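PDB 1Q5D: P450 epoxidase from Sorangium cellulosum, which belongs to the cytochrome P450 superfamily and holds an iron protoporphyrin IX group inside a predominantly helical fold. Local coordinates for residues Ser59-Asp64 and Val326-Pro331; Leu268-Ser273 and Asp344-Arg349; Ser332-Gly337 and Ser353-Tyr358. All blocks are in the same frame, centred on the assembly; numbering follows the deposited sequence.

Contact 1. Residues Ser59-Asp64 and Val326-Pro331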
loop_
_atom_site.group_PDB
_atom_site.type_symbol
_atom_site.label_atom_id
_atom_site.label_comp_id
_atom_site.label_asym_id
_atom_site.label_seq_id
_atom_site.Cartn_x
_atom_site.Cartn_y
_atom_site.Cartn_z
ATOM N N SER A 59 17.706 2.149 -1.131
ATOM C CA SER A 59 17.638 2.738 0.194
ATOM C C SER A 59 18.230 4.142 0.209
ATOM O O SER A 59 17.678 5.043 0.830
ATOM C CB SER A 59 18.345 1.846 1.212
ATOM O OG SER A 59 18.497 2.540 2.432
ATOM N N ALA A 60 19.343 4.333 -0.489
ATOM C CA ALA A 60 20.007 5.639 -0.516
ATOM C C ALA A 60 19.111 6.722 -1.095
ATOM O O ALA A 60 19.011 7.818 -0.545
ATOM C CB ALA A 60 21.317 5.556 -1.285
ATOM N N VAL A 61 18.437 6.403 -2.198
ATOM C CA VAL A 61 17.564 7.360 -2.871
ATOM C C VAL A 61 16.418 7.848 -1.972
ATOM O O VAL A 61 16.028 9.013 -2.030
ATOM C CB VAL A 61 17.011 6.785 -4.193
ATOM C CG1 VAL A 61 15.851 7.616 -4.711
ATOM C CG2 VAL A 61 18.122 6.720 -5.232
ATOM N N PHE A 62 15.875 6.962 -1.149
ATOM C CA PHE A 62 14.826 7.360 -0.212
ATOM C C PHE A 62 15.267 8.600 0.570
ATOM O O PHE A 62 14.467 9.496 0.846
ATOM C CB PHE A 62 14.505 6.216 0.762
ATOM C CG PHE A 62 13.421 5.277 0.286
ATOM C CD1 PHE A 62 12.098 5.688 0.223
ATOM C CD2 PHE A 62 13.726 3.974 -0.073
ATOM C CE1 PHE A 62 11.104 4.817 -0.198
ATOM C CE2 PHE A 62 12.746 3.103 -0.505
ATOM C CZ PHE A 62 11.432 3.521 -0.562
ATOM N N ARG A 63 16.553 8.651 0.906
ATOM C CA ARG A 63 17.101 9.719 1.732
ATOM C C ARG A 63 17.987 10.708 0.969
ATOM O O ARG A 63 18.794 11.420 1.573
ATOM C CB ARG A 63 17.885 9.109 2.893
ATOM C CG ARG A 63 16.994 8.496 3.954
ATOM C CD ARG A 63 15.994 9.474 4.551
ATOM N NE ARG A 63 16.415 9.935 5.873
ATOM C CZ ARG A 63 16.450 9.167 6.956
ATOM N NH1 ARG A 63 16.086 7.890 6.885
ATOM N NH2 ARG A 63 16.854 9.675 8.115
ATOM N N ASP A 64 17.837 10.757 -0.351
ATOM C CA ASP A 64 18.659 11.634 -1.182
ATOM C C ASP A 64 17.838 12.829 -1.659
ATOM O O ASP A 64 16.983 12.691 -2.531
ATOM C CB ASP A 64 19.196 10.853 -2.378
ATOM C CG ASP A 64 20.285 11.599 -3.130
ATOM O OD1 ASP A 64 21.212 10.926 -3.627
ATOM O OD2 ASP A 64 20.294 12.843 -3.287
ATOM N N VAL A 326 12.519 8.154 -11.660
ATOM C CA VAL A 326 13.270 6.988 -11.247
ATOM C C VAL A 326 12.387 6.054 -10.427
ATOM O O VAL A 326 11.773 6.486 -9.449
ATOM C CB VAL A 326 14.493 7.397 -10.387
ATOM C CG1 VAL A 326 15.366 6.202 -10.126
ATOM C CG2 VAL A 326 15.290 8.534 -11.074
ATOM N N PHE A 327 12.324 4.791 -10.842
ATOM C CA PHE A 327 11.624 3.744 -10.117
ATOM C C PHE A 327 12.567 2.980 -9.194
ATOM O O PHE A 327 13.635 2.529 -9.608
ATOM C CB PHE A 327 10.993 2.754 -11.092
ATOM C CG PHE A 327 9.501 2.893 -11.233
ATOM C CD1 PHE A 327 8.950 3.431 -12.397
ATOM C CD2 PHE A 327 8.643 2.451 -10.228
ATOM C CE1 PHE A 327 7.557 3.539 -12.542
ATOM C CE2 PHE A 327 7.257 2.557 -10.369
ATOM C CZ PHE A 327 6.717 3.102 -11.533
ATOM N N LEU A 328 12.160 2.849 -7.942
ATOM C CA LEU A 328 12.874 2.054 -6.955
ATOM C C LEU A 328 12.261 0.679 -7.017
ATOM O O LEU A 328 11.101 0.529 -6.658
ATOM C CB LEU A 328 12.642 2.662 -5.564
ATOM C CG LEU A 328 13.494 3.878 -5.206
ATOM C CD1 LEU A 328 13.669 4.860 -6.351
ATOM C CD2 LEU A 328 12.989 4.600 -3.961
ATOM N N LEU A 329 13.005 -0.315 -7.511
ATOM C CA LEU A 329 12.462 -1.667 -7.704
ATOM C C LEU A 329 12.399 -2.452 -6.395
ATOM O O LEU A 329 13.251 -3.297 -6.128
ATOM C CB LEU A 329 13.251 -2.446 -8.777
ATOM C CG LEU A 329 12.659 -3.746 -9.326
ATOM C CD1 LEU A 329 11.216 -3.572 -9.881
ATOM C CD2 LEU A 329 13.575 -4.382 -10.407
ATOM N N ILE A 330 11.352 -2.196 -5.608
ATOM C CA ILE A 330 11.254 -2.720 -4.245
ATOM C C ILE A 330 11.339 -4.228 -4.080
ATOM O O ILE A 330 12.080 -4.692 -3.226
ATOM C CB ILE A 330 9.990 -2.173 -3.515
ATOM C CG1 ILE A 330 9.983 -0.641 -3.476
ATOM C CG2 ILE A 330 9.858 -2.784 -2.132
ATOM C CD1 ILE A 330 11.185 -0.005 -2.854
ATOM N N PRO A 331 10.576 -5.009 -4.846
ATOM C CA PRO A 331 10.624 -6.466 -4.701
ATOM C C PRO A 331 12.007 -7.017 -5.020
ATOM O O PRO A 331 12.350 -8.081 -4.530
ATOM C CB PRO A 331 9.610 -6.969 -5.738
ATOM C CG PRO A 331 8.787 -5.803 -6.043
ATOM C CD PRO A 331 9.619 -4.583 -5.882
#
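Leu-328 meets helix 55-62 with both of its methyl groups, each on a different residue. CD2 sits over one face of the Phe-62 ring, 3.9 Å from the ring centroid and 14° off its normal, a CH-pi contact displaced toward the rim at Phe-62 CE2. The other methyl, CD1, lies 3.9 Å from Val-61 CG1. Val-61 presents that methyl by placing CG1 anti to the backbone N (chi1 166°). Ile-330 comes to the same phenyl ring from another direction: its CD1 stands at the edge, near the ring plane, 4.2 Å from Phe-62 CE2, and the two side chains run nearly at right angles. Leu-328 belongs to strand 325-329, hydrogen-bonded through its backbone to Thr-305, whereas Ile-330 opens the short helix that follows. The contact thus packs helix 55-62 on the five-stranded mixed sheet of the P450 fold, and Phe-62 belongs to the haem pocket. Val-61 also packs on Leu-52 of the neighbouring strand 49-52, and Phe-62 reaches Arg-307. All four touching residues are buried and meet through carbon atoms alone, so helix 55-62 is joined to the strand and the start of the following helix by dispersion and exclusion of water, without directional polar bonds.

Contact 2. Residues Leu268-Ser273 and Asp344-Arg349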
loop_
_atom_site.group_PDB
_atom_site.type_symbol
_atom_site.label_atom_id
_atom_site.label_comp_id
_atom_site.label_asym_id
_atom_site.label_seq_id
_atom_site.Cartn_x
_atom_site.Cartn_y
_atom_site.Cartn_z
ATOM N N LEU A 268 -1.453 -16.668 1.859
ATOM C CA LEU A 268 -0.827 -17.440 0.786
ATOM C C LEU A 268 0.533 -17.987 1.218
ATOM O O LEU A 268 0.825 -19.179 1.047
ATOM C CB LEU A 268 -0.662 -16.578 -0.475
ATOM C CG LEU A 268 0.094 -17.248 -1.627
ATOM C CD1 LEU A 268 -0.456 -18.658 -1.895
ATOM C CD2 LEU A 268 0.011 -16.396 -2.894
ATOM N N ASN A 269 1.369 -17.113 1.762
ATOM C CA ASN A 269 2.715 -17.494 2.132
ATOM C C ASN A 269 2.779 -18.445 3.314
ATOM O O ASN A 269 3.703 -19.239 3.404
ATOM C CB ASN A 269 3.593 -16.262 2.365
ATOM C CG ASN A 269 4.176 -15.726 1.080
ATOM O OD1 ASN A 269 5.165 -16.248 0.562
ATOM N ND2 ASN A 269 3.572 -14.673 0.561
ATOM N N LEU A 270 1.790 -18.384 4.197
ATOM C CA LEU A 270 1.733 -19.307 5.330
ATOM C C LEU A 270 1.184 -20.667 4.902
ATOM O O LEU A 270 1.586 -21.694 5.440
ATOM C CB LEU A 270 0.915 -18.714 6.488
ATOM C CG LEU A 270 1.619 -17.573 7.216
ATOM C CD1 LEU A 270 0.693 -16.870 8.240
ATOM C CD2 LEU A 270 2.919 -18.040 7.884
ATOM N N LEU A 271 0.274 -20.683 3.926
ATOM C CA LEU A 271 -0.153 -21.948 3.318
ATOM C C LEU A 271 0.997 -22.600 2.548
ATOM O O LEU A 271 1.130 -23.827 2.552
ATOM C CB LEU A 271 -1.338 -21.738 2.383
ATOM C CG LEU A 271 -2.639 -21.255 3.024
ATOM C CD1 LEU A 271 -3.688 -21.014 1.963
ATOM C CD2 LEU A 271 -3.145 -22.251 4.068
ATOM N N ARG A 272 1.826 -21.776 1.904
ATOM C CA ARG A 272 2.978 -22.253 1.127
ATOM C C ARG A 272 4.175 -22.726 1.963
ATOM O O ARG A 272 5.005 -23.488 1.472
ATOM C CB ARG A 272 3.457 -21.168 0.159
ATOM C CG ARG A 272 2.767 -21.182 -1.178
ATOM C CD ARG A 272 3.186 -20.037 -2.074
ATOM N NE ARG A 272 2.312 -19.894 -3.234
ATOM C CZ ARG A 272 2.421 -18.910 -4.120
ATOM N NH1 ARG A 272 3.364 -17.982 -3.967
ATOM N NH2 ARG A 272 1.582 -18.845 -5.154
ATOM N N SER A 273 4.288 -22.259 3.201
ATOM C CA SER A 273 5.363 -22.710 4.092
ATOM C C SER A 273 4.813 -23.330 5.373
ATOM O O SER A 273 4.628 -22.639 6.379
ATOM C CB SER A 273 6.300 -21.558 4.450
ATOM O OG SER A 273 6.863 -20.977 3.286
ATOM N N ASP A 344 16.079 -15.763 -0.729
ATOM C CA ASP A 344 14.977 -16.421 -1.429
ATOM C C ASP A 344 14.286 -17.454 -0.556
ATOM O O ASP A 344 13.570 -18.323 -1.035
ATOM C CB ASP A 344 15.444 -17.015 -2.763
ATOM C CG ASP A 344 16.265 -16.025 -3.579
ATOM O OD1 ASP A 344 15.914 -14.826 -3.606
ATOM O OD2 ASP A 344 17.296 -16.351 -4.215
ATOM N N VAL A 345 14.485 -17.326 0.746
ATOM C CA VAL A 345 13.820 -18.185 1.709
ATOM C C VAL A 345 12.892 -17.327 2.577
ATOM O O VAL A 345 13.309 -16.306 3.120
ATOM C CB VAL A 345 14.852 -18.887 2.619
ATOM C CG1 VAL A 345 14.164 -19.657 3.725
ATOM C CG2 VAL A 345 15.779 -19.821 1.784
ATOM N N PHE A 346 11.642 -17.752 2.689
ATOM C CA PHE A 346 10.670 -17.134 3.585
ATOM C C PHE A 346 10.983 -17.585 5.010
ATOM O O PHE A 346 10.729 -18.734 5.385
ATOM C CB PHE A 346 9.259 -17.561 3.169
ATOM C CG PHE A 346 8.145 -16.977 4.017
ATOM C CD1 PHE A 346 7.984 -15.606 4.151
ATOM C CD2 PHE A 346 7.239 -17.814 4.650
ATOM C CE1 PHE A 346 6.951 -15.077 4.918
ATOM C CE2 PHE A 346 6.204 -17.297 5.421
ATOM C CZ PHE A 346 6.055 -15.932 5.552
ATOM N N ASP A 347 11.541 -16.675 5.800
ATOM C CA ASP A 347 12.020 -17.024 7.141
ATOM C C ASP A 347 11.412 -16.111 8.193
ATOM O O ASP A 347 11.883 -15.016 8.400
ATOM C CB ASP A 347 13.546 -16.933 7.184
ATOM C CG ASP A 347 14.120 -17.312 8.535
ATOM O OD1 ASP A 347 13.361 -17.768 9.427
ATOM O OD2 ASP A 347 15.327 -17.168 8.790
ATOM N N VAL A 348 10.362 -16.577 8.856
ATOM C CA VAL A 348 9.626 -15.752 9.809
ATOM C C VAL A 348 10.397 -15.465 11.111
ATOM O O VAL A 348 9.911 -14.740 11.971
ATOM C CB VAL A 348 8.255 -16.376 10.125
ATOM C CG1 VAL A 348 7.424 -16.501 8.853
ATOM C CG2 VAL A 348 8.411 -17.738 10.804
ATOM N N ARG A 349 11.602 -16.021 11.226
ATOM C CA ARG A 349 12.496 -15.746 12.348
ATOM C C ARG A 349 13.588 -14.734 11.989
ATOM O O ARG A 349 14.300 -14.243 12.867
ATOM C CB ARG A 349 13.170 -17.037 12.817
ATOM C CG ARG A 349 12.270 -18.021 13.515
ATOM C CD ARG A 349 12.987 -19.335 13.860
ATOM N NE ARG A 349 12.261 -20.144 14.835
ATOM C CZ ARG A 349 12.064 -19.797 16.104
ATOM N NH1 ARG A 349 12.538 -18.647 16.567
ATOM N NH2 ARG A 349 11.385 -20.601 16.917
#
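Asn-269 ND2 donates to the backbone O of Phe-265, one helical turn back, and more weakly to Asp-298 OD2; its amide is held by these partners while its CB turns to Phe-346. That CB stands over one face of the phenyl ring, 4.3 Å from the centroid and 19° off the normal, toward the rim on the CZ side. With CG anti to the backbone N (chi1 -180°), Phe-346 carries its ring across to the end of helix 257-272, where Asn-269 and Ser-273 meet it. Two residues approach the ring edge. Ser-273 brings OG to 3.5 Å from Phe-346 CD2, and Leu-270 CD2 comes to 4.2 Å from Phe-346 CE2. Helix 257-272 is the C-terminal part of the long central helix of the P450 fold; the loop carrying Phe-346, consistent with the meander of that fold, precedes the haem-binding loop. Phe-297 and Val-294 of helix 287-297 also pack on Phe-346; this is the family's K helix, whose ExxR glutamate, Glu-293, accepts a hydrogen bond from Asp-347 N through OE1. Just beyond the ring, Asp-347 OD1 takes Arg-349 N at 3.1 Å in an Asx turn, the donor standing above the carboxylate plane rather than within it.

Contact 3. Residues Ser332-Gly337 and Ser353-Tyr358; sequences SALRDG and SASLAY. With HEM (protoporphyrin IX containing Fe), chain B.
Leu-334 pushes its branched end against the backbone of residues 355-357, and its two methyls divide the work. CD2 lies 3.5 Å from Leu-356 N and also packs against Leu-356 CB. CD1 faces Ser-355 OG and Ala-357 N, 4.0 Å from the nitrogen, and reaches Ala-357 CB at 4.3 Å. With CG anti to the carbonyl carbon (chi1 -63°), the side chain leaves the type I turn of 333-336 toward this loop. The tight part is therefore one buried leucine set against a curved chain. Ser-355 OG, anti to its own N, turns back to accept a weak bond from Ala-357 N, 3.4 Å long but fairly straight at 162°. Toward the outside the two segments diverge: Ser-353 and Gly-337 are exposed and far from the opposite segment. Inward, the loop runs to the haem, where Ala-357 O lies beside the rim methyl, 3.4 Å from HEM CMA. Tyr-358 CE2 is 3.5 Å from HEM C3B, its ring oblique to the pyrrole and opposite the iron-bound water. Tyr-358 also pairs through its backbone with Cys-365, the expected thiolate ligand by the P450 signature sequence. The leucine methyls lie against both carbon and polar atoms without hydrogen bonding to them: van der Waals packing joins the segments directly, while Arg-296 NH1 of the ExxR motif holds Leu-334 O and Arg-360 NH2 holds Ser-355 O.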
loop_
_atom_site.group_PDB
_atom_site.type_symbol
_atom_site.label_atom_id
_atom_site.label_comp_id
_atom_site.label_asym_id
_atom_site.label_seq_id
_atom_site.Cartn_x
_atom_site.Cartn_y
_atom_site.Cartn_z
ATOM N N SER A 332 12.775 -6.285 -5.816
ATOM C CA SER A 332 14.135 -6.685 -6.158
ATOM C C SER A 332 15.115 -6.355 -5.032
ATOM O O SER A 332 15.870 -7.212 -4.574
ATOM C CB SER A 332 14.598 -5.981 -7.430
ATOM O OG SER A 332 15.955 -6.346 -7.719
ATOM N N ALA A 333 15.099 -5.105 -4.606
ATOM C CA ALA A 333 15.959 -4.662 -3.518
ATOM C C ALA A 333 15.757 -5.568 -2.295
ATOM O O ALA A 333 16.697 -5.825 -1.543
ATOM C CB ALA A 333 15.648 -3.190 -3.176
ATOM N N LEU A 334 14.540 -6.078 -2.114
ATOM C CA LEU A 334 14.232 -6.854 -0.922
ATOM C C LEU A 334 14.648 -8.299 -1.081
ATOM O O LEU A 334 14.532 -9.079 -0.137
ATOM C CB LEU A 334 12.747 -6.725 -0.531
ATOM C CG LEU A 334 12.346 -5.292 -0.151
ATOM C CD1 LEU A 334 10.962 -5.207 0.477
ATOM C CD2 LEU A 334 13.387 -4.637 0.768
ATOM N N ARG A 335 15.158 -8.655 -2.265
ATOM C CA ARG A 335 15.781 -9.960 -2.457
ATOM C C ARG A 335 17.301 -9.860 -2.599
ATOM O O ARG A 335 17.951 -10.785 -3.058
ATOM C CB ARG A 335 15.193 -10.694 -3.674
ATOM C CG ARG A 335 13.769 -11.188 -3.487
ATOM C CD ARG A 335 13.625 -12.313 -2.489
ATOM N NE ARG A 335 12.288 -12.896 -2.515
ATOM C CZ ARG A 335 11.919 -13.930 -3.252
ATOM N NH1 ARG A 335 12.796 -14.541 -4.037
ATOM N NH2 ARG A 335 10.669 -14.370 -3.195
ATOM N N ASP A 336 17.861 -8.726 -2.200
ATOM C CA ASP A 336 19.277 -8.476 -2.350
ATOM C C ASP A 336 20.070 -9.290 -1.321
ATOM O O ASP A 336 19.941 -9.071 -0.121
ATOM C CB ASP A 336 19.527 -6.979 -2.193
ATOM C CG ASP A 336 20.892 -6.561 -2.677
ATOM O OD1 ASP A 336 21.845 -7.350 -2.546
ATOM O OD2 ASP A 336 21.105 -5.453 -3.181
ATOM N N GLY A 337 20.879 -10.237 -1.801
ATOM C CA GLY A 337 21.612 -11.150 -0.936
ATOM C C GLY A 337 22.753 -10.535 -0.151
ATOM O O GLY A 337 23.283 -11.147 0.781
ATOM N N SER A 353 14.398 -5.958 9.991
ATOM C CA SER A 353 14.587 -4.523 10.222
ATOM C C SER A 353 14.908 -3.761 8.950
ATOM O O SER A 353 14.487 -2.614 8.780
ATOM C CB SER A 353 15.746 -4.264 11.208
ATOM O OG SER A 353 15.500 -4.836 12.482
ATOM N N ALA A 354 15.696 -4.378 8.076
ATOM C CA ALA A 354 16.149 -3.690 6.864
ATOM C C ALA A 354 15.085 -3.648 5.756
ATOM O O ALA A 354 15.279 -2.994 4.732
ATOM C CB ALA A 354 17.449 -4.320 6.340
ATOM N N SER A 355 13.966 -4.333 5.946
ATOM C CA SER A 355 12.899 -4.274 4.928
ATOM C C SER A 355 12.500 -2.821 4.639
ATOM O O SER A 355 12.341 -2.037 5.565
ATOM C CB SER A 355 11.703 -5.115 5.352
ATOM O OG SER A 355 10.628 -4.988 4.419
ATOM N N LEU A 356 12.364 -2.460 3.362
ATOM C CA LEU A 356 11.958 -1.098 2.953
ATOM C C LEU A 356 10.478 -1.051 2.533
ATOM O O LEU A 356 9.994 -0.033 2.005
ATOM C CB LEU A 356 12.815 -0.598 1.768
ATOM C CG LEU A 356 14.338 -0.556 1.919
ATOM C CD1 LEU A 356 15.047 -0.531 0.561
ATOM C CD2 LEU A 356 14.734 0.658 2.720
ATOM N N ALA A 357 9.780 -2.148 2.781
ATOM C CA ALA A 357 8.374 -2.337 2.387
ATOM C C ALA A 357 7.459 -1.157 2.753
ATOM O O ALA A 357 6.521 -0.838 2.012
ATOM C CB ALA A 357 7.843 -3.649 2.963
ATOM N N TYR A 358 7.740 -0.491 3.877
ATOM C CA TYR A 358 6.932 0.657 4.295
ATOM C C TYR A 358 7.660 1.974 4.104
ATOM O O TYR A 358 7.267 2.993 4.679
ATOM C CB TYR A 358 6.491 0.522 5.752
ATOM C CG TYR A 358 5.510 -0.596 5.998
ATOM C CD1 TYR A 358 5.940 -1.836 6.453
ATOM C CD2 TYR A 358 4.142 -0.414 5.780
ATOM C CE1 TYR A 358 5.041 -2.864 6.693
ATOM C CE2 TYR A 358 3.234 -1.456 6.011
ATOM C CZ TYR A 358 3.692 -2.666 6.470
ATOM O OH TYR A 358 2.812 -3.696 6.726
HETATM C CHA HEM B . 3.188 5.919 2.070
HETATM C CHB HEM B . 3.484 1.116 1.803
HETATM C CHC HEM B . -0.600 0.725 4.411
HETATM C CHD HEM B . -1.189 5.488 4.158
HETATM C C1A HEM B . 3.666 4.654 1.852
HETATM C C2A HEM B . 4.942 4.321 1.262
HETATM C C3A HEM B . 5.017 2.994 1.169
HETATM C C4A HEM B . 3.795 2.444 1.709
HETATM C CMA HEM B . 6.214 2.184 0.597
HETATM C CAA HEM B . 6.014 5.345 0.820
HETATM C CBA HEM B . 5.927 5.601 -0.687
HETATM C CGA HEM B . 7.056 6.530 -1.102
HETATM O O1A HEM B . 7.087 6.970 -2.293
HETATM O O2A HEM B . 7.921 6.853 -0.238
HETATM C C1B HEM B . 2.407 0.633 2.487
HETATM C C2B HEM B . 2.152 -0.774 2.678
HETATM C C3B HEM B . 1.032 -0.889 3.372
HETATM C C4B HEM B . 0.525 0.436 3.663
HETATM C CMB HEM B . 2.996 -1.962 2.143
HETATM C CAB HEM B . 0.464 -2.262 3.771
HETATM C CBB HEM B . -0.813 -2.424 4.107
HETATM C C1C HEM B . -1.106 1.973 4.615
HETATM C C2C HEM B . -2.275 2.311 5.397
HETATM C C3C HEM B . -2.427 3.636 5.315
HETATM C C4C HEM B . -1.353 4.165 4.495
HETATM C CMC HEM B . -3.136 1.270 6.161
HETATM C CAC HEM B . -3.493 4.558 5.934
HETATM C CBC HEM B . -4.303 4.120 6.893
HETATM C C1D HEM B . -0.101 6.024 3.517
HETATM C C2D HEM B . -0.001 7.409 3.160
HETATM C C3D HEM B . 1.358 7.555 2.516
HETATM C C4D HEM B . 1.932 6.237 2.529
HETATM C CMD HEM B . -1.047 8.508 3.409
HETATM C CAD HEM B . 2.002 8.845 1.980
HETATM C CBD HEM B . 3.043 9.246 3.031
HETATM C CGD HEM B . 3.778 10.492 2.606
HETATM O O1D HEM B . 3.975 10.669 1.377
HETATM O O2D HEM B . 4.160 11.319 3.488
HETATM N NA HEM B . 2.981 3.489 2.119
HETATM N NB HEM B . 1.398 1.375 3.104
HETATM N NC HEM B . -0.586 3.123 4.077
HETATM N ND HEM B . 1.047 5.357 3.125
HETATM FE FE HEM B . 1.293 3.319 3.243
HETATM O O HOH W 1 0.290 3.168 1.284
#

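Contacts 1 and 3 share helix 330-333 and lie side by side, their centres 11 Å apart; Ser-59 CB touches Leu-356 CD2 at 4.1 Å, making the packing continuous between them. Contact 2 sits on the outer flank, its centre 15 Å from that of contact 3, and is tied to it by a salt bridge from Arg-335 NH1 to Asp-344 OD1 at 3.2 Å. Contacts 1 and 2 do not meet, their nearest atoms being about 8 Å apart. Contact 3 touches the haem directly and contact 1 does so through the Phe-62 side chain; Phe-327, on the same strand as Leu-328, touches EPB. The Asn-269 side chain of contact 2 stays about 13 Å from the haem.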